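Local coordinates for protein Lmaj004091aaa (Leishmania major, PDB 1XTP) that probably methylates the N-terminal alpha-amino group of proteins that begin with an X-Pro-Lys motif, using S-adenosyl-L-methionine as methyl donor, at residues D218-K222 with L248-A252. Numbering follows the deposited sequence.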
ATOM      1  N   ASP A 218       0.992  11.197   7.619  1.00 23.11           N
ATOM      2  CA  ASP A 218      -0.443  11.057   7.833  1.00 25.62           C
ATOM      3  C   ASP A 218      -1.277  12.176   7.170  1.00 25.08           C
ATOM      4  O   ASP A 218      -2.345  11.923   6.611  1.00 26.61           O
ATOM      5  CB  ASP A 218      -0.733  11.067   9.346  1.00 24.11           C
ATOM      6  CG  ASP A 218      -2.188  10.915   9.633  1.00 27.15           C
ATOM      7  OD1 ASP A 218      -2.702   9.824   9.344  1.00 30.48           O
ATOM      8  OD2 ASP A 218      -2.821  11.875  10.106  1.00 32.29           O
ATOM      9  N   ILE A 219      -0.808  13.415   7.293  1.00 25.30           N
ATOM     10  CA  ILE A 219      -1.476  14.577   6.686  1.00 30.29           C
ATOM     11  C   ILE A 219      -1.444  14.476   5.158  1.00 29.53           C
ATOM     12  O   ILE A 219      -2.419  14.794   4.486  1.00 26.17           O
ATOM     13  CB  ILE A 219      -0.834  15.893   7.205  1.00 31.49           C
ATOM     14  CG1 ILE A 219      -1.402  16.180   8.589  1.00 36.84           C
ATOM     15  CG2 ILE A 219      -1.114  17.097   6.287  1.00 34.18           C
ATOM     16  CD1 ILE A 219      -0.875  17.428   9.227  1.00 40.25           C
ATOM     17  N   HIS A 220      -0.329  13.981   4.633  1.00 28.76           N
ATOM     18  CA  HIS A 220      -0.173  13.744   3.189  1.00 28.59           C
ATOM     19  C   HIS A 220      -1.172  12.667   2.723  1.00 26.81           C
ATOM     20  O   HIS A 220      -1.911  12.890   1.769  1.00 27.27           O
ATOM     21  CB  HIS A 220       1.279  13.360   2.903  1.00 26.15           C
ATOM     22  CG  HIS A 220       1.668  13.390   1.460  1.00 26.98           C
ATOM     23  ND1 HIS A 220       2.987  13.415   1.059  1.00 23.98           N
ATOM     24  CD2 HIS A 220       0.927  13.366   0.323  1.00 29.89           C
ATOM     25  CE1 HIS A 220       3.039  13.419  -0.263  1.00 27.73           C
ATOM     26  NE2 HIS A 220       1.802  13.396  -0.733  1.00 27.63           N
ATOM     27  N   TYR A 221      -1.226  11.526   3.407  1.00 27.45           N
ATOM     28  CA  TYR A 221      -2.236  10.475   3.096  1.00 27.78           C
ATOM     29  C   TYR A 221      -3.684  11.005   3.076  1.00 25.83           C
ATOM     30  O   TYR A 221      -4.481  10.679   2.194  1.00 25.65           O
ATOM     31  CB  TYR A 221      -2.154   9.297   4.100  1.00 24.01           C
ATOM     32  CG  TYR A 221      -0.889   8.491   3.978  1.00 26.10           C
ATOM     33  CD1 TYR A 221      -0.501   7.953   2.743  1.00 22.20           C
ATOM     34  CD2 TYR A 221      -0.050   8.291   5.073  1.00 23.33           C
ATOM     35  CE1 TYR A 221       0.672   7.230   2.617  1.00 24.72           C
ATOM     36  CE2 TYR A 221       1.137   7.566   4.954  1.00 25.25           C
ATOM     37  CZ  TYR A 221       1.499   7.038   3.717  1.00 28.25           C
ATOM     38  OH  TYR A 221       2.665   6.303   3.564  1.00 26.77           O
ATOM     39  N   LYS A 222      -3.998  11.820   4.067  1.00 26.85           N
ATOM     40  CA  LYS A 222      -5.353  12.330   4.266  1.00 28.19           C
ATOM     41  C   LYS A 222      -5.736  13.354   3.209  1.00 27.82           C
ATOM     42  O   LYS A 222      -6.906  13.430   2.790  1.00 27.94           O
ATOM     43  CB  LYS A 222      -5.482  12.894   5.686  1.00 29.19           C
ATOM     44  CG  LYS A 222      -5.639  11.776   6.705  1.00 27.80           C
ATOM     45  CD  LYS A 222      -5.342  12.208   8.101  1.00 30.38           C
ATOM     46  CE  LYS A 222      -5.905  11.183   9.090  1.00 26.53           C
ATOM     47  NZ  LYS A 222      -5.501  11.427  10.494  1.00 28.06           N
ATOM     48  N   LEU A 248       4.068   2.349  11.744  1.00 31.13           N
ATOM     49  CA  LEU A 248       3.224   1.674  10.783  1.00 30.08           C
ATOM     50  C   LEU A 248       1.764   1.955  11.125  1.00 29.52           C
ATOM     51  O   LEU A 248       1.270   1.511  12.164  1.00 33.07           O
ATOM     52  CB  LEU A 248       3.545   0.187  10.852  1.00 29.54           C
ATOM     53  CG  LEU A 248       2.893  -0.780   9.881  1.00 29.30           C
ATOM     54  CD1 LEU A 248       3.271  -0.435   8.472  1.00 29.10           C
ATOM     55  CD2 LEU A 248       3.361  -2.183  10.248  1.00 26.98           C
ATOM     56  N   LYS A 249       1.079   2.696  10.261  1.00 26.91           N
ATOM     57  CA  LYS A 249      -0.317   3.047  10.502  1.00 29.14           C
ATOM     58  C   LYS A 249      -1.312   2.258   9.623  1.00 27.28           C
ATOM     59  O   LYS A 249      -1.111   2.041   8.429  1.00 27.92           O
ATOM     60  CB  LYS A 249      -0.541   4.560  10.320  1.00 28.93           C
ATOM     61  CG  LYS A 249      -1.636   5.104  11.222  1.00 30.54           C
ATOM     62  CD  LYS A 249      -1.801   6.620  11.161  1.00 31.63           C
ATOM     63  CE  LYS A 249      -3.079   7.073  11.876  1.00 30.37           C
ATOM     64  NZ  LYS A 249      -3.573   8.410  11.407  1.00 32.12           N
HETATM   65  N   MSE A 250      -2.396   1.846  10.244  1.00 26.02           N
HETATM   66  CA  MSE A 250      -3.514   1.228   9.548  1.00 28.17           C
HETATM   67  C   MSE A 250      -4.675   2.201   9.439  1.00 27.07           C
HETATM   68  O   MSE A 250      -4.993   2.897  10.396  1.00 24.55           O
HETATM   69  CB  MSE A 250      -3.978   0.015  10.336  1.00 28.41           C
HETATM   70  CG  MSE A 250      -2.989  -1.111  10.328  1.00 32.16           C
HETATM   71 SE   MSE A 250      -3.396  -2.441  11.679  0.85 34.33          SE
HETATM   72  CE  MSE A 250      -2.516  -1.567  13.216  1.00 37.99           C
ATOM     73  N   TYR A 251      -5.305   2.219   8.267  1.00 27.25           N
ATOM     74  CA  TYR A 251      -6.520   2.958   8.013  1.00 26.69           C
ATOM     75  C   TYR A 251      -7.586   2.032   7.438  1.00 26.61           C
ATOM     76  O   TYR A 251      -7.304   1.250   6.531  1.00 28.34           O
ATOM     77  CB  TYR A 251      -6.286   4.042   6.967  1.00 29.81           C
ATOM     78  CG  TYR A 251      -5.182   5.024   7.254  1.00 30.14           C
ATOM     79  CD1 TYR A 251      -3.888   4.783   6.802  1.00 33.45           C
ATOM     80  CD2 TYR A 251      -5.438   6.225   7.919  1.00 32.17           C
ATOM     81  CE1 TYR A 251      -2.872   5.680   7.033  1.00 32.18           C
ATOM     82  CE2 TYR A 251      -4.415   7.151   8.147  1.00 29.20           C
ATOM     83  CZ  TYR A 251      -3.141   6.863   7.695  1.00 31.95           C
ATOM     84  OH  TYR A 251      -2.113   7.739   7.907  1.00 36.18           O
ATOM     85  N   ALA A 252      -8.804   2.129   7.960  1.00 26.89           N
ATOM     86  CA  ALA A 252      -9.969   1.491   7.336  1.00 25.38           C
ATOM     87  C   ALA A 252     -10.749   2.574   6.612  1.00 26.12           C
ATOM     88  O   ALA A 252     -11.191   3.523   7.244  1.00 28.81           O
ATOM     89  CB  ALA A 252     -10.829   0.846   8.349  1.00 21.07           C
TER
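Tyr251 reaches from the strand to the first turn of the helix and gives its hydroxyl proton to Asp218. The bond from Tyr251 OH to Asp218 OD1 is 2.6 Å long. It uses the anti lone pair of OD1, the one away from OD2. OD1 lies at the edge of the Tyr251 ring, in its plane, and the carboxylate and ring planes are only 7° apart. Asp218 places its carboxylate there with CG anti to the backbone N (chi1 -180°). OD1 is also the acceptor for Lys249, whose NZ lies 2.6 Å from Asp218 OD1 in a salt bridge. This ammonium approaches from above the carboxylate plane, 57° out of it, so the two donors do not compete for one direction. Lys249 is stretched out past CG, which carries NZ across to the helix.

Helix 218-228 packs here on one face of the seven-stranded sheet of the Rossmann-like methyltransferase fold. Strand 248-253 is the antiparallel strand of that sheet, set between strands 191-198 and 232-237, as in class I methyltransferases. The axes of the two short segments come no closer than 11.6 Å and run in roughly the same direction, and long side chains bridge the gap.

Lys222, one turn after Asp218, takes the other carboxylate oxygen. Lys222 NZ lies 2.7 Å from Asp218 OD2, on its syn lone pair. Lys222 NZ and Lys249 NZ come within 3.7 Å of each other. Glu235 of strand 232-237 makes salt bridges to both, so the two ammonium groups share acid partners. Tyr221 lies alongside: its CD2 is 4.3 Å from Tyr251 CZ and also touches the hydroxyl, and the two tyrosine side chains are set nearly perpendicular. Its own hydroxyl bonds to the carbonyl oxygen of Asn198, while Phe225 meets the Tyr251 ring edge-to-face.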